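Local coordinates for SusD superfamily protein (Bacteroides fragilis, PDB 3L22), which is probably an outer-membrane lipoprotein of the SusD family that is thought to bind glycans at the cell surface, at residues L126-L131 against L150-E155; E173-D178 against M208-A213; N215-A220 against L334-A339. All blocks are in the same frame, centred on the assembly; numbering follows the deposited sequence.

The three contacts lie in series along the chain, and contact 2 touches both of the others. Contact 1 sets one tyrosine of helix 113-131 against an irregular loop and mixes a polar bond with apolar cover. Contact 2 is a helix pair met by apolar side chains, with a zinc-bound histidine on the far side of one helix. I175 of contact 2 packs on Y128 and Y129, so contacts 1 and 2 meet at helix 113-131. Contact 3 is buried across its interface, with a cysteine and a tryptophan at close backbone range. Contacts 2 and 3 join through the turn after helix 200-213. Contacts 1 and 2 are partly buried. Contacts 1 and 3 do not touch.

Contact 1: L126-L131 against L150-E155; sequences LAYYYL and LRLTAE
Y128 carries the whole helix side of this contact, and L150, R151 and L152 receive it. The polar part lies at the end of the ring. The Y128 hydroxyl gives its proton to the R151 carbonyl, with OH to O 2.8 Å. The hydroxyl approaches well off the C=O direction (111°) and is tilted from the carbonyl plane. R151 O stands at the edge of the phenol ring. It takes a second hydrogen bond from N96 ND2, so two side chains grip one loop carbonyl.

The apolar part lies on the ring itself. The methyl CD1 of L150 sits over one face, offset toward the rim, and makes a CH-pi contact 4.0 Å from the centroid of the Y128 ring. L150 crosses the tyrosine side chain at about a right angle. Its CG is anti to the backbone N (chi1 -176°), and this brings the branch in over the ring. L152 CD2 comes in obliquely, 4.2 Å from Y128 CE2. The same two leucines pack on H174 of helix 168-178.

R151 meets the tyrosine through its CB, 3.7 Å from Y128 OH. Its extended chain leads away to the N161 carbonyl and to a salt bridge with E432.

The segment 150-155 belongs to the long loop between helices 113-131 and 168-178 of this SusD-family, TPR-like helical fold. A loop without regular structure is tied to the helix before it by one hydroxyl bond, while one leucine methyl covers a face of the ring and another touches it obliquely.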
loop_
_atom_site.group_PDB
_atom_site.type_symbol
_atom_site.label_atom_id
_atom_site.label_comp_id
_atom_site.label_asym_id
_atom_site.label_seq_id
_atom_site.Cartn_x
_atom_site.Cartn_y
_atom_site.Cartn_z
ATOM N N LEU A 126 -5.957 4.722 -6.303
ATOM C CA LEU A 126 -4.980 3.839 -5.708
ATOM C C LEU A 126 -3.734 3.639 -6.604
ATOM O O LEU A 126 -2.564 3.629 -6.117
ATOM C CB LEU A 126 -5.658 2.492 -5.360
ATOM C CG LEU A 126 -4.924 1.563 -4.407
ATOM C CD1 LEU A 126 -4.551 2.246 -3.049
ATOM C CD2 LEU A 126 -5.706 0.247 -4.164
ATOM N N ALA A 127 -3.967 3.489 -7.903
ATOM C CA ALA A 127 -2.866 3.288 -8.835
ATOM C C ALA A 127 -1.940 4.510 -8.825
ATOM O O ALA A 127 -0.712 4.387 -8.652
ATOM C CB ALA A 127 -3.405 3.008 -10.222
ATOM N N TYR A 128 -2.529 5.703 -8.942
ATOM C CA TYR A 128 -1.741 6.941 -8.866
ATOM C C TYR A 128 -1.040 7.111 -7.520
ATOM O O TYR A 128 0.079 7.637 -7.464
ATOM C CB TYR A 128 -2.593 8.182 -9.199
ATOM C CG TYR A 128 -2.720 8.399 -10.686
ATOM C CD1 TYR A 128 -1.594 8.717 -11.447
ATOM C CD2 TYR A 128 -3.947 8.257 -11.354
ATOM C CE1 TYR A 128 -1.669 8.896 -12.813
ATOM C CE2 TYR A 128 -4.033 8.452 -12.754
ATOM C CZ TYR A 128 -2.882 8.766 -13.466
ATOM O OH TYR A 128 -2.898 8.934 -14.820
ATOM N N TYR A 129 -1.691 6.687 -6.434
ATOM C CA TYR A 129 -1.098 6.808 -5.118
ATOM C C TYR A 129 0.225 6.025 -5.007
ATOM O O TYR A 129 1.225 6.523 -4.469
ATOM C CB TYR A 129 -2.111 6.351 -4.037
ATOM C CG TYR A 129 -1.488 6.107 -2.699
ATOM C CD1 TYR A 129 -1.300 7.152 -1.800
ATOM C CD2 TYR A 129 -1.100 4.843 -2.317
ATOM C CE1 TYR A 129 -0.729 6.951 -0.562
ATOM C CE2 TYR A 129 -0.503 4.619 -1.056
ATOM C CZ TYR A 129 -0.333 5.668 -0.191
ATOM O OH TYR A 129 0.227 5.468 1.058
ATOM N N TYR A 130 0.214 4.786 -5.498
ATOM C CA TYR A 130 1.437 3.994 -5.482
ATOM C C TYR A 130 2.543 4.571 -6.402
ATOM O O TYR A 130 3.702 4.620 -5.991
ATOM C CB TYR A 130 1.135 2.521 -5.755
ATOM C CG TYR A 130 0.448 1.834 -4.576
ATOM C CD1 TYR A 130 1.078 1.750 -3.341
ATOM C CD2 TYR A 130 -0.799 1.243 -4.721
ATOM C CE1 TYR A 130 0.482 1.105 -2.268
ATOM C CE2 TYR A 130 -1.419 0.611 -3.664
ATOM C CZ TYR A 130 -0.767 0.524 -2.442
ATOM O OH TYR A 130 -1.358 -0.104 -1.384
ATOM N N LEU A 131 2.189 5.074 -7.579
ATOM C CA LEU A 131 3.165 5.746 -8.437
ATOM C C LEU A 131 3.770 6.977 -7.729
ATOM O O LEU A 131 4.983 7.224 -7.808
ATOM C CB LEU A 131 2.543 6.158 -9.765
ATOM C CG LEU A 131 2.026 5.084 -10.733
ATOM C CD1 LEU A 131 1.353 5.759 -11.927
ATOM C CD2 LEU A 131 3.212 4.149 -11.169
ATOM N N LEU A 150 -0.239 12.640 -15.762
ATOM C CA LEU A 150 -1.560 12.471 -15.228
ATOM C C LEU A 150 -2.478 12.134 -16.415
ATOM O O LEU A 150 -3.076 13.016 -17.017
ATOM C CB LEU A 150 -2.006 13.740 -14.477
ATOM C CG LEU A 150 -3.363 13.719 -13.765
ATOM C CD1 LEU A 150 -3.595 12.416 -12.969
ATOM C CD2 LEU A 150 -3.469 14.927 -12.834
ATOM N N ARG A 151 -2.548 10.852 -16.757
ATOM C CA ARG A 151 -3.353 10.383 -17.897
ATOM C C ARG A 151 -4.773 10.050 -17.428
ATOM O O ARG A 151 -4.970 9.124 -16.639
ATOM C CB ARG A 151 -2.701 9.152 -18.533
ATOM C CG ARG A 151 -1.222 9.360 -18.897
ATOM C CD ARG A 151 -0.669 8.268 -19.769
ATOM N NE ARG A 151 0.714 8.520 -20.165
ATOM C CZ ARG A 151 1.100 9.315 -21.155
ATOM N NH1 ARG A 151 0.220 9.964 -21.926
ATOM N NH2 ARG A 151 2.400 9.435 -21.400
ATOM N N LEU A 152 -5.746 10.812 -17.923
ATOM C CA LEU A 152 -7.131 10.682 -17.506
ATOM C C LEU A 152 -8.134 10.458 -18.644
ATOM O O LEU A 152 -9.310 10.321 -18.384
ATOM C CB LEU A 152 -7.529 11.899 -16.656
ATOM C CG LEU A 152 -6.744 12.095 -15.357
ATOM C CD1 LEU A 152 -7.119 13.469 -14.718
ATOM C CD2 LEU A 152 -6.965 10.946 -14.363
ATOM N N THR A 153 -7.688 10.360 -19.882
ATOM C CA THR A 153 -8.589 10.149 -21.012
ATOM C C THR A 153 -8.532 8.699 -21.461
ATOM O O THR A 153 -7.512 8.043 -21.298
ATOM C CB THR A 153 -8.192 11.024 -22.188
ATOM O OG1 THR A 153 -6.815 10.773 -22.483
ATOM C CG2 THR A 153 -8.375 12.536 -21.858
ATOM N N ALA A 154 -9.640 8.208 -22.028
ATOM C CA ALA A 154 -9.722 6.850 -22.544
ATOM C C ALA A 154 -8.925 6.843 -23.839
ATOM O O ALA A 154 -9.238 7.604 -24.736
ATOM C CB ALA A 154 -11.175 6.453 -22.786
ATOM N N GLU A 155 -7.852 6.060 -23.901
ATOM C CA GLU A 155 -6.937 6.102 -25.056
ATOM C C GLU A 155 -6.799 4.741 -25.662
ATOM O O GLU A 155 -6.388 3.806 -24.991
ATOM C CB GLU A 155 -5.536 6.562 -24.653
ATOM C CG GLU A 155 -5.377 8.050 -24.520
ATOM C CD GLU A 155 -5.833 8.834 -25.768
ATOM O OE1 GLU A 155 -5.615 8.376 -26.937
ATOM O OE2 GLU A 155 -6.433 9.912 -25.530
#

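Contact 2: E173-D178 against M208-A213. With ZN (zinc ion), chain H; EDO (1,2-ethanediol), chain Z.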
loop_
_atom_site.group_PDB
_atom_site.type_symbol
_atom_site.label_atom_id
_atom_site.label_comp_id
_atom_site.label_asym_id
_atom_site.label_seq_id
_atom_site.Cartn_x
_atom_site.Cartn_y
_atom_site.Cartn_z
ATOM N N GLU A 173 -3.560 15.848 -5.421
ATOM C CA GLU A 173 -4.772 16.662 -5.546
ATOM C C GLU A 173 -5.781 15.982 -6.458
ATOM O O GLU A 173 -6.983 16.036 -6.191
ATOM C CB GLU A 173 -4.433 18.078 -6.029
ATOM C CG GLU A 173 -3.839 18.942 -4.885
ATOM C CD GLU A 173 -3.162 20.228 -5.339
ATOM O OE1 GLU A 173 -2.722 20.340 -6.525
ATOM O OE2 GLU A 173 -3.071 21.150 -4.479
ATOM N N HIS A 174 -5.298 15.303 -7.495
ATOM C CA HIS A 174 -6.210 14.564 -8.364
ATOM C C HIS A 174 -6.784 13.318 -7.632
ATOM O O HIS A 174 -7.978 13.022 -7.729
ATOM C CB HIS A 174 -5.599 14.123 -9.694
ATOM C CG HIS A 174 -6.504 13.185 -10.391
ATOM N ND1 HIS A 174 -7.617 13.629 -11.047
ATOM C CD2 HIS A 174 -6.611 11.836 -10.341
ATOM C CE1 HIS A 174 -8.348 12.601 -11.434
ATOM N NE2 HIS A 174 -7.764 11.496 -10.995
ATOM N N ILE A 175 -5.945 12.627 -6.889
ATOM C CA ILE A 175 -6.389 11.504 -6.050
ATOM C C ILE A 175 -7.525 11.962 -5.151
ATOM O O ILE A 175 -8.536 11.284 -5.060
ATOM C CB ILE A 175 -5.235 10.902 -5.226
ATOM C CG1 ILE A 175 -4.264 10.170 -6.163
ATOM C CG2 ILE A 175 -5.758 9.935 -4.141
ATOM C CD1 ILE A 175 -2.867 9.857 -5.566
ATOM N N LEU A 176 -7.402 13.151 -4.551
ATOM C CA LEU A 176 -8.462 13.650 -3.692
ATOM C C LEU A 176 -9.737 13.899 -4.494
ATOM O O LEU A 176 -10.840 13.659 -3.971
ATOM C CB LEU A 176 -8.034 14.909 -2.937
ATOM C CG LEU A 176 -6.925 14.747 -1.912
ATOM C CD1 LEU A 176 -6.492 16.152 -1.423
ATOM C CD2 LEU A 176 -7.354 13.845 -0.771
ATOM N N SER A 177 -9.603 14.373 -5.738
ATOM C CA SER A 177 -10.776 14.498 -6.606
ATOM C C SER A 177 -11.476 13.156 -6.901
ATOM O O SER A 177 -12.696 13.074 -6.873
ATOM C CB SER A 177 -10.414 15.157 -7.928
ATOM O OG SER A 177 -10.016 16.474 -7.720
ATOM N N ASP A 178 -10.694 12.115 -7.144
ATOM C CA ASP A 178 -11.261 10.789 -7.388
ATOM C C ASP A 178 -11.904 10.197 -6.131
ATOM O O ASP A 178 -12.648 9.227 -6.229
ATOM C CB ASP A 178 -10.194 9.831 -7.950
ATOM C CG ASP A 178 -10.001 9.951 -9.465
ATOM O OD1 ASP A 178 -10.790 10.597 -10.201
ATOM O OD2 ASP A 178 -9.035 9.352 -9.969
HETATM N N MSE A 208 -7.091 9.364 4.012
HETATM C CA MSE A 208 -6.250 9.600 5.159
HETATM C C MSE A 208 -4.765 9.493 4.827
HETATM O O MSE A 208 -3.999 10.362 5.235
HETATM C CB MSE A 208 -6.580 8.683 6.318
HETATM C CG MSE A 208 -5.636 8.905 7.489
HETATM SE SE MSE A 208 -6.232 8.183 9.207
HETATM C CE MSE A 208 -6.582 6.586 8.591
ATOM N N ARG A 209 -4.361 8.446 4.107
ATOM C CA ARG A 209 -2.973 8.308 3.717
ATOM C C ARG A 209 -2.474 9.495 2.913
ATOM O O ARG A 209 -1.353 9.961 3.124
ATOM C CB ARG A 209 -2.737 7.023 2.913
ATOM C CG ARG A 209 -2.823 5.757 3.746
ATOM C CD ARG A 209 -2.046 4.661 3.027
ATOM N NE ARG A 209 -2.135 3.314 3.561
ATOM C CZ ARG A 209 -1.550 2.260 3.012
ATOM N NH1 ARG A 209 -0.803 2.389 1.906
ATOM N NH2 ARG A 209 -1.680 1.074 3.573
ATOM N N VAL A 210 -3.294 9.973 1.993
ATOM C CA VAL A 210 -2.918 11.088 1.176
ATOM C C VAL A 210 -2.737 12.331 2.043
ATOM O O VAL A 210 -1.739 13.022 1.937
ATOM C CB VAL A 210 -3.941 11.334 0.045
ATOM C CG1 VAL A 210 -3.737 12.697 -0.620
ATOM C CG2 VAL A 210 -3.840 10.200 -0.986
ATOM N N TYR A 211 -3.715 12.636 2.891
ATOM C CA TYR A 211 -3.591 13.813 3.727
ATOM C C TYR A 211 -2.406 13.726 4.683
ATOM O O TYR A 211 -1.728 14.726 4.902
ATOM C CB TYR A 211 -4.892 14.123 4.464
ATOM C CG TYR A 211 -5.968 14.827 3.639
ATOM C CD1 TYR A 211 -5.682 15.974 2.895
ATOM C CD2 TYR A 211 -7.292 14.372 3.642
ATOM C CE1 TYR A 211 -6.679 16.653 2.189
ATOM C CE2 TYR A 211 -8.287 15.054 2.940
ATOM C CZ TYR A 211 -7.973 16.168 2.203
ATOM O OH TYR A 211 -8.944 16.869 1.522
HETATM N N MSE A 212 -2.092 12.549 5.206
HETATM C CA MSE A 212 -0.874 12.423 6.036
HETATM C C MSE A 212 0.395 12.751 5.263
HETATM O O MSE A 212 1.301 13.410 5.801
HETATM C CB MSE A 212 -0.762 11.034 6.654
HETATM C CG MSE A 212 -1.807 10.809 7.691
HETATM SE SE MSE A 212 -1.760 8.965 8.345
HETATM C CE MSE A 212 -0.311 9.020 9.448
ATOM N N ALA A 213 0.454 12.327 4.001
ATOM C CA ALA A 213 1.630 12.594 3.153
ATOM C C ALA A 213 1.805 14.115 2.935
ATOM O O ALA A 213 2.897 14.582 2.572
ATOM C CB ALA A 213 1.499 11.826 1.779
HETATM ZN ZN ZN H . -8.223 15.664 -11.474
HETATM C C1 EDO Z . -12.291 15.968 -0.072
HETATM O O1 EDO Z . -12.966 15.045 0.772
HETATM C C2 EDO Z . -11.430 15.373 -1.158
HETATM O O2 EDO Z . -11.550 13.973 -1.344
HETATM O O HOH W 1 -10.356 15.189 -11.870
#
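The segments 173-178 and 208-213 run nearly antiparallel, at 155°, with axes 10.3 Å apart and L176 facing V210.

L176 is the central side chain. Its CD2 lies over one face of the Y211 ring, 4.1 Å from the ring centroid and offset toward the rim, in a CH-pi contact. Its CD1 reaches the rim, 3.7 Å from Y211 CE1. The same CD2 also rests 3.8 Å from V210 CG1, so one methyl fills the angle between valine and tyrosine. V210 uses its other branch for I175, with CG2 to CG2 at 3.7 Å. I175 continues onto Y129 of helix 113-131.

The hydroxyl O2 of an ethanediol, probably from the crystallisation liquor, bonds to L176 O at 2.7 Å. The other polar groups lie away from this seam. H174 is on another side of its helix. Its CG is anti to the backbone N (chi1 170°), which puts the ring where one nitrogen meets a zinc ion and the other meets D178. ND1 binds the zinc at 2.2 Å. One water and two further atoms outside these segments also bind the metal. NE2 donates to D178 OD2 at 2.7 Å, in a bent bond that meets the carboxylate from above its plane and lies off the imidazole plane too. D178 is paired with R124 in turn. D178 is thus placed in the second shell, and probably limits rotation of the imidazole.

This antiparallel pair is consistent with the TPR-like helical part of a SusD-family protein. The chemistry is divided: methyls and a ring face join the two helices, while the carboxylate, which may polarise the imidazole, serves the metal side.

Contact 3: N215-A220 against L334-A339; sequences NEWDKA and LAECYA. With ACT (acetate ion), chain Q.
D218 N donates to acetate OXT at 2.9 Å, in a fairly straight bond (161°), beside W217, whose CB lies near both that oxygen and the C337 carbonyl across the contact. The acetate is probably from the crystallisation liquor. Its place at the start of helix 217-225 would probably favour a negative charge.

C337 and W217 form the centre of the interface. C337 SG lies at the edge of the W217 six-membered ring, 5.4 Å from the centroid, in a sulfur-aromatic contact. The nearest ring atom is CE3, 4.0 Å from SG. One turn on from W217, A220 CB touches C337 SG at 3.6 Å. The small C337 and A220 are consistent with the close backbones, whose CA atoms are 5.0 Å apart at W217 and C337.

The segment 215-220 begins just after a tight turn. N215, with positive phi (58°), is the C-prime residue of a Schellman motif that ends helix 200-213. E216 occupies the N-cap position of helix 217-225. Two successive helices of the SusD fold are thus joined by a short turn, and helix 327-339, far off in sequence, packs against the second. M212 of the first helix touches both E336 and C337.

E336 adds a packing contact, with OE2 4.2 Å from W217 CH2. Its chain is extended and crosses the tryptophan obliquely. The carboxylate and ring planes lie 35° apart. R401 pairs with E336 OE1 and R402 with OE2, and the two arginines probably balance its charge.

N215 CA lies over one face of the W217 ring, offset toward its rim. Along the same segment, K219 NZ forms a salt bridge with E216 OE1 at 2.9 Å, reaching it from above the carboxylate plane.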
loop_
_atom_site.group_PDB
_atom_site.type_symbol
_atom_site.label_atom_id
_atom_site.label_comp_id
_atom_site.label_asym_id
_atom_site.label_seq_id
_atom_site.Cartn_x
_atom_site.Cartn_y
_atom_site.Cartn_z
ATOM N N ASN A 215 0.992 16.382 5.364
ATOM C CA ASN A 215 0.984 16.940 6.705
ATOM C C ASN A 215 -0.332 17.600 7.075
ATOM O O ASN A 215 -0.348 18.467 7.882
ATOM C CB ASN A 215 2.174 17.911 6.921
ATOM C CG ASN A 215 3.497 17.183 7.123
ATOM O OD1 ASN A 215 3.685 16.049 6.696
ATOM N ND2 ASN A 215 4.419 17.848 7.804
ATOM N N GLU A 216 -1.435 17.153 6.479
ATOM C CA GLU A 216 -2.760 17.696 6.736
ATOM C C GLU A 216 -3.442 16.843 7.802
ATOM O O GLU A 216 -4.390 16.068 7.524
ATOM C CB GLU A 216 -3.570 17.680 5.439
ATOM C CG GLU A 216 -3.062 18.636 4.362
ATOM C CD GLU A 216 -3.292 20.074 4.688
ATOM O OE1 GLU A 216 -4.172 20.402 5.500
ATOM O OE2 GLU A 216 -2.564 20.907 4.146
ATOM N N TRP A 217 -2.955 16.988 9.030
ATOM C CA TRP A 217 -3.276 16.054 10.117
ATOM C C TRP A 217 -4.763 16.124 10.470
ATOM O O TRP A 217 -5.406 15.093 10.647
ATOM C CB TRP A 217 -2.379 16.290 11.359
ATOM C CG TRP A 217 -0.916 16.356 11.030
ATOM C CD1 TRP A 217 -0.115 17.456 11.131
ATOM C CD2 TRP A 217 -0.094 15.309 10.507
ATOM N NE1 TRP A 217 1.146 17.156 10.724
ATOM C CE2 TRP A 217 1.197 15.850 10.329
ATOM C CE3 TRP A 217 -0.311 13.971 10.195
ATOM C CZ2 TRP A 217 2.257 15.110 9.836
ATOM C CZ3 TRP A 217 0.754 13.219 9.696
ATOM C CH2 TRP A 217 2.015 13.793 9.512
ATOM N N ASP A 218 -5.333 17.325 10.468
ATOM C CA ASP A 218 -6.760 17.474 10.751
ATOM C C ASP A 218 -7.674 16.874 9.672
ATOM O O ASP A 218 -8.671 16.228 9.995
ATOM C CB ASP A 218 -7.134 18.931 10.968
ATOM C CG ASP A 218 -6.609 19.491 12.272
ATOM O OD1 ASP A 218 -6.396 18.758 13.261
ATOM O OD2 ASP A 218 -6.462 20.717 12.319
ATOM N N LYS A 219 -7.346 17.091 8.411
ATOM C CA LYS A 219 -8.131 16.517 7.326
ATOM C C LYS A 219 -7.964 14.989 7.299
ATOM O O LYS A 219 -8.928 14.273 6.999
ATOM C CB LYS A 219 -7.790 17.157 5.973
ATOM C CG LYS A 219 -8.147 18.645 5.901
ATOM C CD LYS A 219 -7.595 19.318 4.629
ATOM C CE LYS A 219 -7.854 20.827 4.622
ATOM N NZ LYS A 219 -6.787 21.559 5.467
ATOM N N ALA A 220 -6.777 14.502 7.654
ATOM C CA ALA A 220 -6.539 13.053 7.757
ATOM C C ALA A 220 -7.415 12.420 8.847
ATOM O O ALA A 220 -8.017 11.389 8.638
ATOM C CB ALA A 220 -5.068 12.787 8.030
ATOM N N LEU A 334 -4.274 7.197 12.723
ATOM C CA LEU A 334 -4.907 8.195 13.608
ATOM C C LEU A 334 -4.005 8.568 14.781
ATOM O O LEU A 334 -3.877 9.739 15.113
ATOM C CB LEU A 334 -6.285 7.726 14.101
ATOM C CG LEU A 334 -7.412 7.772 13.065
ATOM C CD1 LEU A 334 -8.683 7.048 13.602
ATOM C CD2 LEU A 334 -7.727 9.216 12.656
ATOM N N ALA A 335 -3.334 7.589 15.381
ATOM C CA ALA A 335 -2.388 7.890 16.473
ATOM C C ALA A 335 -1.330 8.869 15.968
ATOM O O ALA A 335 -1.044 9.843 16.651
ATOM C CB ALA A 335 -1.719 6.614 16.971
ATOM N N GLU A 336 -0.762 8.616 14.763
ATOM C CA GLU A 336 0.275 9.499 14.228
ATOM C C GLU A 336 -0.300 10.895 14.008
ATOM O O GLU A 336 0.339 11.887 14.350
ATOM C CB GLU A 336 0.921 8.931 12.951
ATOM C CG GLU A 336 1.907 9.887 12.273
ATOM C CD GLU A 336 2.596 9.268 11.073
ATOM O OE1 GLU A 336 2.272 8.094 10.745
ATOM O OE2 GLU A 336 3.443 9.966 10.437
ATOM N N CYS A 337 -1.495 10.990 13.428
ATOM C CA CYS A 337 -2.120 12.295 13.200
ATOM C C CYS A 337 -2.303 13.079 14.496
ATOM O O CYS A 337 -1.941 14.256 14.585
ATOM C CB CYS A 337 -3.472 12.144 12.536
ATOM S SG CYS A 337 -3.345 11.435 10.896
ATOM N N TYR A 338 -2.835 12.420 15.514
ATOM C CA TYR A 338 -3.087 13.098 16.791
ATOM C C TYR A 338 -1.783 13.480 17.508
ATOM O O TYR A 338 -1.739 14.527 18.141
ATOM C CB TYR A 338 -4.004 12.255 17.717
ATOM C CG TYR A 338 -5.491 12.396 17.469
ATOM C CD1 TYR A 338 -6.194 13.499 17.954
ATOM C CD2 TYR A 338 -6.192 11.434 16.757
ATOM C CE1 TYR A 338 -7.586 13.637 17.736
ATOM C CE2 TYR A 338 -7.556 11.556 16.534
ATOM C CZ TYR A 338 -8.245 12.672 17.015
ATOM O OH TYR A 338 -9.589 12.799 16.784
ATOM N N ALA A 339 -0.726 12.670 17.366
ATOM C CA ALA A 339 0.580 13.019 17.941
ATOM C C ALA A 339 1.175 14.282 17.290
ATOM O O ALA A 339 2.042 14.919 17.886
ATOM C CB ALA A 339 1.557 11.863 17.837
HETATM C C ACT Q . -3.188 20.734 10.010
HETATM O O ACT Q . -3.887 21.774 10.057
HETATM O OXT ACT Q . -3.747 19.752 10.514
HETATM C CH3 ACT Q . -1.820 20.740 9.370
#